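Local coordinates for protein putative branched-chain amino acid aminotransferase IlvE (Streptococcus mutans, PDB 4DQN) that probably transfers the amino group of isoleucine, leucine or valine to 2-oxoglutarate as a pyridoxal-phosphate-dependent class-IV branched-chain aminotransferase, at residues L14-H19 against F153-G158; R68-V74 against E115-Y121. All blocks are in the same frame, centred on the assembly; numbering follows the deposited sequence.

Both contacts involve the seven-stranded antiparallel sheet of this subunit, and both are partly buried. Interaction 1 lays the more exposed loop 14-19, which precedes strand 24-30, over the end of strand 147-157; its strand side is buried and the second subunit packs against it. Interaction 2, farther out from the chain's centre, joins the turn between neighbouring strands 59-68 and 74-77 to the loop that follows helix 100-113, and no other chain of the assembly touches it. Apolar packing dominates the first, with one direct backbone hydrogen bond and two bridging waters; an arginine reading backbone carbonyls dominates the second. They meet where Pro156 CB lies 3.6 Å from Tyr117 O.

Interaction 1 (L14-H19 against F153-G158); sequences LGFEYH and FAMPVG
Leu14 and His19 both pack against the Pro156 ring, Leu14 at CB and His19 at CG and CD. The methyl CD1 of Leu14 presses on Pro156 CB at 3.5 Å, tighter than usual for two carbons, while Pro156 CG sits directly over the face of the His19 imidazole, 4.3 Å from its centroid, a CH-pi contact. With CG beside the backbone N (chi1 -58°), the His19 ring also brings CD2 to 3.8 Å from Met155 CB. Farther along the strand, Tyr18 and Phe153 cross at about a right angle; Phe153 CE2 reaches the tyrosine edge at CE1, and the ring planes stand at 69°. On the Val157 side, Phe16 CD2 packs 3.6 Å from Val157 CG1, and its ring meets Tyr128 edge-to-face. Phe16 lies about 9 Å, side chain to side chain, from Lys188, the predicted cofactor lysine, which places this loop near the probable active site. Ile140 of the second subunit packs on both Phe16 and Met155, and Glu49 of that subunit hydrogen-bonds the Tyr18 hydroxyl, tying the loop to the dimer interface.

Polar bonds finish the margin. Gly158 N donates to Gly15 O at 2.7 Å, nearly straight at 169°. One water probably donates to Pro156 O, accepts from Glu17 N and lies in the imidazole plane, hydrogen-bonded to His19 NE2 at 2.8 Å; a second donates to both His19 O and Ala154 O. With a single direct backbone bond and water bridges in place of a strand ladder, the loop is fastened to the strand mainly by side-chain packing.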
# COMPACT_ATOMS: atom_id res chain seq x y z
N LEU A 14 -16.58 -21.03 -14.18
CA LEU A 14 -15.73 -20.42 -13.18
C LEU A 14 -15.58 -19.02 -13.68
O LEU A 14 -15.62 -18.76 -14.89
CB LEU A 14 -14.36 -21.07 -13.15
CG LEU A 14 -14.35 -22.54 -12.77
CD1 LEU A 14 -12.94 -23.05 -12.75
CD2 LEU A 14 -15.03 -22.75 -11.42
N GLY A 15 -15.43 -18.09 -12.76
CA GLY A 15 -15.05 -16.76 -13.18
C GLY A 15 -13.61 -16.65 -12.77
O GLY A 15 -12.79 -17.55 -13.02
N PHE A 16 -13.31 -15.55 -12.10
CA PHE A 16 -12.00 -15.32 -11.54
C PHE A 16 -12.26 -15.00 -10.07
O PHE A 16 -12.64 -13.89 -9.74
CB PHE A 16 -11.34 -14.15 -12.25
CG PHE A 16 -9.87 -14.00 -11.97
CD1 PHE A 16 -9.42 -13.15 -10.97
CD2 PHE A 16 -8.94 -14.71 -12.73
CE1 PHE A 16 -8.07 -13.00 -10.70
CE2 PHE A 16 -7.57 -14.57 -12.48
CZ PHE A 16 -7.14 -13.71 -11.46
N GLU A 17 -12.09 -16.00 -9.21
CA GLU A 17 -12.33 -15.80 -7.78
C GLU A 17 -11.55 -16.83 -6.95
O GLU A 17 -11.06 -17.82 -7.48
CB GLU A 17 -13.81 -15.90 -7.47
CG GLU A 17 -14.35 -17.31 -7.52
CD GLU A 17 -15.85 -17.37 -7.26
OE1 GLU A 17 -16.46 -18.43 -7.54
OE2 GLU A 17 -16.42 -16.36 -6.77
N TYR A 18 -11.46 -16.59 -5.65
CA TYR A 18 -10.74 -17.48 -4.76
C TYR A 18 -11.46 -18.81 -4.61
O TYR A 18 -12.69 -18.84 -4.50
CB TYR A 18 -10.61 -16.85 -3.36
CG TYR A 18 -9.87 -17.74 -2.38
CD1 TYR A 18 -8.48 -17.88 -2.45
CD2 TYR A 18 -10.55 -18.46 -1.41
CE1 TYR A 18 -7.79 -18.71 -1.56
CE2 TYR A 18 -9.87 -19.29 -0.51
CZ TYR A 18 -8.49 -19.41 -0.60
OH TYR A 18 -7.82 -20.24 0.28
N HIS A 19 -10.69 -19.89 -4.62
CA HIS A 19 -11.15 -21.21 -4.18
C HIS A 19 -10.09 -21.71 -3.21
O HIS A 19 -8.90 -21.46 -3.42
CB HIS A 19 -11.23 -22.19 -5.36
CG HIS A 19 -12.12 -21.73 -6.47
ND1 HIS A 19 -13.32 -22.36 -6.76
CD2 HIS A 19 -12.01 -20.71 -7.35
CE1 HIS A 19 -13.90 -21.74 -7.78
NE2 HIS A 19 -13.13 -20.74 -8.15
N PHE A 153 -0.57 -20.06 -3.44
CA PHE A 153 -1.81 -20.82 -3.46
C PHE A 153 -2.46 -20.73 -4.84
O PHE A 153 -2.06 -19.90 -5.67
CB PHE A 153 -2.77 -20.41 -2.34
CG PHE A 153 -3.18 -18.96 -2.34
CD1 PHE A 153 -2.41 -18.01 -1.66
CD2 PHE A 153 -4.37 -18.56 -2.93
CE1 PHE A 153 -2.79 -16.68 -1.63
CE2 PHE A 153 -4.76 -17.22 -2.92
CZ PHE A 153 -3.98 -16.27 -2.25
N ALA A 154 -3.43 -21.61 -5.10
CA ALA A 154 -3.96 -21.77 -6.45
C ALA A 154 -5.48 -21.90 -6.49
O ALA A 154 -6.11 -22.26 -5.51
CB ALA A 154 -3.31 -22.98 -7.14
N MET A 155 -6.05 -21.60 -7.65
CA MET A 155 -7.49 -21.72 -7.84
C MET A 155 -7.78 -21.81 -9.33
O MET A 155 -7.13 -21.16 -10.15
CB MET A 155 -8.23 -20.52 -7.23
CG MET A 155 -7.91 -19.19 -7.91
SD MET A 155 -7.46 -17.90 -6.72
CE MET A 155 -5.85 -18.50 -6.17
N PRO A 156 -8.76 -22.65 -9.69
CA PRO A 156 -9.12 -22.72 -11.11
C PRO A 156 -9.89 -21.46 -11.52
O PRO A 156 -10.74 -21.00 -10.75
CB PRO A 156 -10.00 -23.97 -11.17
CG PRO A 156 -10.62 -24.06 -9.80
CD PRO A 156 -9.53 -23.59 -8.86
N VAL A 157 -9.58 -20.88 -12.68
CA VAL A 157 -10.31 -19.70 -13.13
C VAL A 157 -10.84 -19.93 -14.55
O VAL A 157 -10.27 -20.71 -15.29
CB VAL A 157 -9.45 -18.41 -13.07
CG1 VAL A 157 -9.01 -18.13 -11.63
CG2 VAL A 157 -8.24 -18.49 -14.00
N GLY A 158 -11.93 -19.26 -14.91
CA GLY A 158 -12.57 -19.51 -16.19
C GLY A 158 -11.94 -18.75 -17.33
O GLY A 158 -11.09 -17.87 -17.10
O HOH W 1 -12.61 -18.97 -10.20
O HOH W 2 -6.40 -22.23 -2.84

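Interaction 2 (R68-V74 against E115-Y121); sequences RTKDGSV and EEYVPPY
Arg68 reaches the backbone of 115-121 because its chain runs straight through chi1 (-166°) and chi2, then bends at chi3 (-63°), turning the edge of the guanidinium toward the carbonyls of Val118 and Pro119. Arg68 NE and NH2 grip Val118 O side-on, NH2 at 2.7 Å (159° at the hydrogen) and NE at 3.2 Å. This oxygen lies in the guanidinium plane, whereas NE stands well above the Val118 carbonyl plane. Arg68 NE also donates to Pro119 O at 3.3 Å, and NH2 makes a weak bond to Glu115 O. Arg68 NH1 donates to Gly72 O at 2.9 Å, so the bonds fix the group's rotation and link the turn to the loop. Val74 CG2 lies above one face of the Arg68 guanidinium, offset toward the rim, and meets Val118 CG1 at 3.9 Å, tip to tip. One water links Glu115 OE2 to Val74 N, and another links it to Arg68 NH1.

The Tyr121 ring lies under Lys70 CA, 3.8 Å from centroid to carbon, a CH-pi contact, with Arg68 O at the ring edge; its hydroxyl bonds Asp332. Thr69 to Gly72 form a type I beta turn, supported by an Asx turn in which Asp71 OD1 accepts from Ser73 N at 3.0 Å. The whole is a beta hairpin connection between antiparallel strands 59-68 and 74-77, clamped by arginine to the loop leading into strand 126-136.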
# COMPACT_ATOMS: atom_id res chain seq x y z
N ARG A 68 -3.44 -26.79 -19.13
CA ARG A 68 -3.44 -28.18 -19.59
C ARG A 68 -3.39 -28.24 -21.11
O ARG A 68 -4.12 -27.51 -21.79
CB ARG A 68 -4.66 -28.95 -19.06
CG ARG A 68 -4.52 -30.46 -19.22
CD ARG A 68 -5.74 -31.20 -18.72
NE ARG A 68 -5.96 -31.01 -17.28
CZ ARG A 68 -5.31 -31.70 -16.33
NH1 ARG A 68 -4.40 -32.60 -16.67
NH2 ARG A 68 -5.58 -31.48 -15.05
N THR A 69 -2.54 -29.11 -21.65
CA THR A 69 -2.37 -29.22 -23.10
C THR A 69 -3.20 -30.36 -23.69
O THR A 69 -3.87 -31.10 -22.97
CB THR A 69 -0.89 -29.44 -23.48
OG1 THR A 69 -0.43 -30.69 -22.94
CG2 THR A 69 -0.03 -28.30 -22.94
N LYS A 70 -3.14 -30.50 -25.01
CA LYS A 70 -3.96 -31.46 -25.74
C LYS A 70 -3.74 -32.92 -25.31
O LYS A 70 -4.66 -33.73 -25.37
CB LYS A 70 -3.73 -31.28 -27.24
CG LYS A 70 -4.86 -31.75 -28.14
CD LYS A 70 -4.60 -31.32 -29.59
CE LYS A 70 -3.21 -31.75 -30.05
NZ LYS A 70 -2.82 -31.18 -31.38
N ASP A 71 -2.52 -33.26 -24.87
CA ASP A 71 -2.25 -34.63 -24.45
C ASP A 71 -2.49 -34.84 -22.95
O ASP A 71 -2.26 -35.92 -22.43
CB ASP A 71 -0.83 -35.09 -24.85
CG ASP A 71 0.27 -34.44 -24.04
OD1 ASP A 71 0.01 -33.50 -23.26
OD2 ASP A 71 1.43 -34.88 -24.19
N GLY A 72 -2.95 -33.79 -22.28
CA GLY A 72 -3.26 -33.88 -20.86
C GLY A 72 -2.21 -33.30 -19.94
O GLY A 72 -2.50 -33.00 -18.77
N SER A 73 -0.98 -33.15 -20.44
CA SER A 73 0.10 -32.61 -19.61
C SER A 73 -0.12 -31.12 -19.32
O SER A 73 -0.81 -30.42 -20.07
CB SER A 73 1.47 -32.86 -20.25
OG SER A 73 1.55 -32.29 -21.54
N VAL A 74 0.47 -30.65 -18.23
CA VAL A 74 0.24 -29.28 -17.75
C VAL A 74 1.54 -28.50 -17.84
O VAL A 74 2.62 -29.05 -17.62
CB VAL A 74 -0.29 -29.29 -16.31
CG1 VAL A 74 -0.50 -27.85 -15.80
CG2 VAL A 74 -1.59 -30.07 -16.25
N GLU A 115 -3.11 -31.00 -9.20
CA GLU A 115 -3.22 -31.15 -10.66
C GLU A 115 -4.62 -31.47 -11.13
O GLU A 115 -5.01 -31.16 -12.27
CB GLU A 115 -2.21 -32.17 -11.21
CG GLU A 115 -1.97 -31.99 -12.72
CD GLU A 115 -0.71 -32.68 -13.26
OE1 GLU A 115 0.39 -32.48 -12.69
OE2 GLU A 115 -0.83 -33.41 -14.27
N GLU A 116 -5.41 -32.08 -10.26
CA GLU A 116 -6.76 -32.45 -10.65
C GLU A 116 -7.65 -31.20 -10.74
O GLU A 116 -8.77 -31.26 -11.26
CB GLU A 116 -7.33 -33.52 -9.70
CG GLU A 116 -7.62 -33.03 -8.27
CD GLU A 116 -6.39 -32.89 -7.37
OE1 GLU A 116 -5.23 -32.97 -7.85
OE2 GLU A 116 -6.58 -32.68 -6.15
N TYR A 117 -7.14 -30.06 -10.28
CA TYR A 117 -7.89 -28.80 -10.41
C TYR A 117 -7.49 -27.99 -11.64
O TYR A 117 -8.10 -26.95 -11.93
CB TYR A 117 -7.75 -27.94 -9.14
CG TYR A 117 -8.44 -28.53 -7.94
CD1 TYR A 117 -7.77 -29.41 -7.10
CD2 TYR A 117 -9.76 -28.21 -7.65
CE1 TYR A 117 -8.39 -29.96 -6.01
CE2 TYR A 117 -10.39 -28.76 -6.55
CZ TYR A 117 -9.69 -29.63 -5.74
OH TYR A 117 -10.30 -30.19 -4.63
N VAL A 118 -6.46 -28.43 -12.34
CA VAL A 118 -6.12 -27.80 -13.61
C VAL A 118 -7.22 -28.21 -14.61
O VAL A 118 -7.35 -29.40 -14.93
CB VAL A 118 -4.73 -28.24 -14.12
CG1 VAL A 118 -4.36 -27.48 -15.39
CG2 VAL A 118 -3.67 -27.98 -13.05
N PRO A 119 -8.02 -27.23 -15.09
CA PRO A 119 -9.19 -27.52 -15.92
C PRO A 119 -8.85 -28.32 -17.18
O PRO A 119 -7.70 -28.27 -17.63
CB PRO A 119 -9.69 -26.12 -16.31
CG PRO A 119 -9.24 -25.25 -15.13
CD PRO A 119 -7.87 -25.79 -14.83
N PRO A 120 -9.82 -29.07 -17.72
CA PRO A 120 -9.60 -29.87 -18.92
C PRO A 120 -9.34 -29.00 -20.15
O PRO A 120 -9.85 -27.89 -20.25
CB PRO A 120 -10.93 -30.61 -19.10
CG PRO A 120 -11.58 -30.59 -17.77
CD PRO A 120 -11.17 -29.27 -17.16
N TYR A 121 -8.54 -29.51 -21.08
CA TYR A 121 -8.44 -28.97 -22.43
C TYR A 121 -9.77 -29.33 -23.11
O TYR A 121 -10.22 -30.47 -22.96
CB TYR A 121 -7.27 -29.69 -23.11
CG TYR A 121 -6.94 -29.23 -24.51
CD1 TYR A 121 -7.63 -29.72 -25.60
CD2 TYR A 121 -5.91 -28.32 -24.73
CE1 TYR A 121 -7.33 -29.31 -26.89
CE2 TYR A 121 -5.60 -27.90 -26.02
CZ TYR A 121 -6.31 -28.40 -27.09
OH TYR A 121 -6.00 -27.99 -28.36
O HOH W 3 -6.30 -26.01 -18.53
O HOH W 4 -3.98 -33.98 -13.90
O HOH W 5 1.59 -32.55 -16.06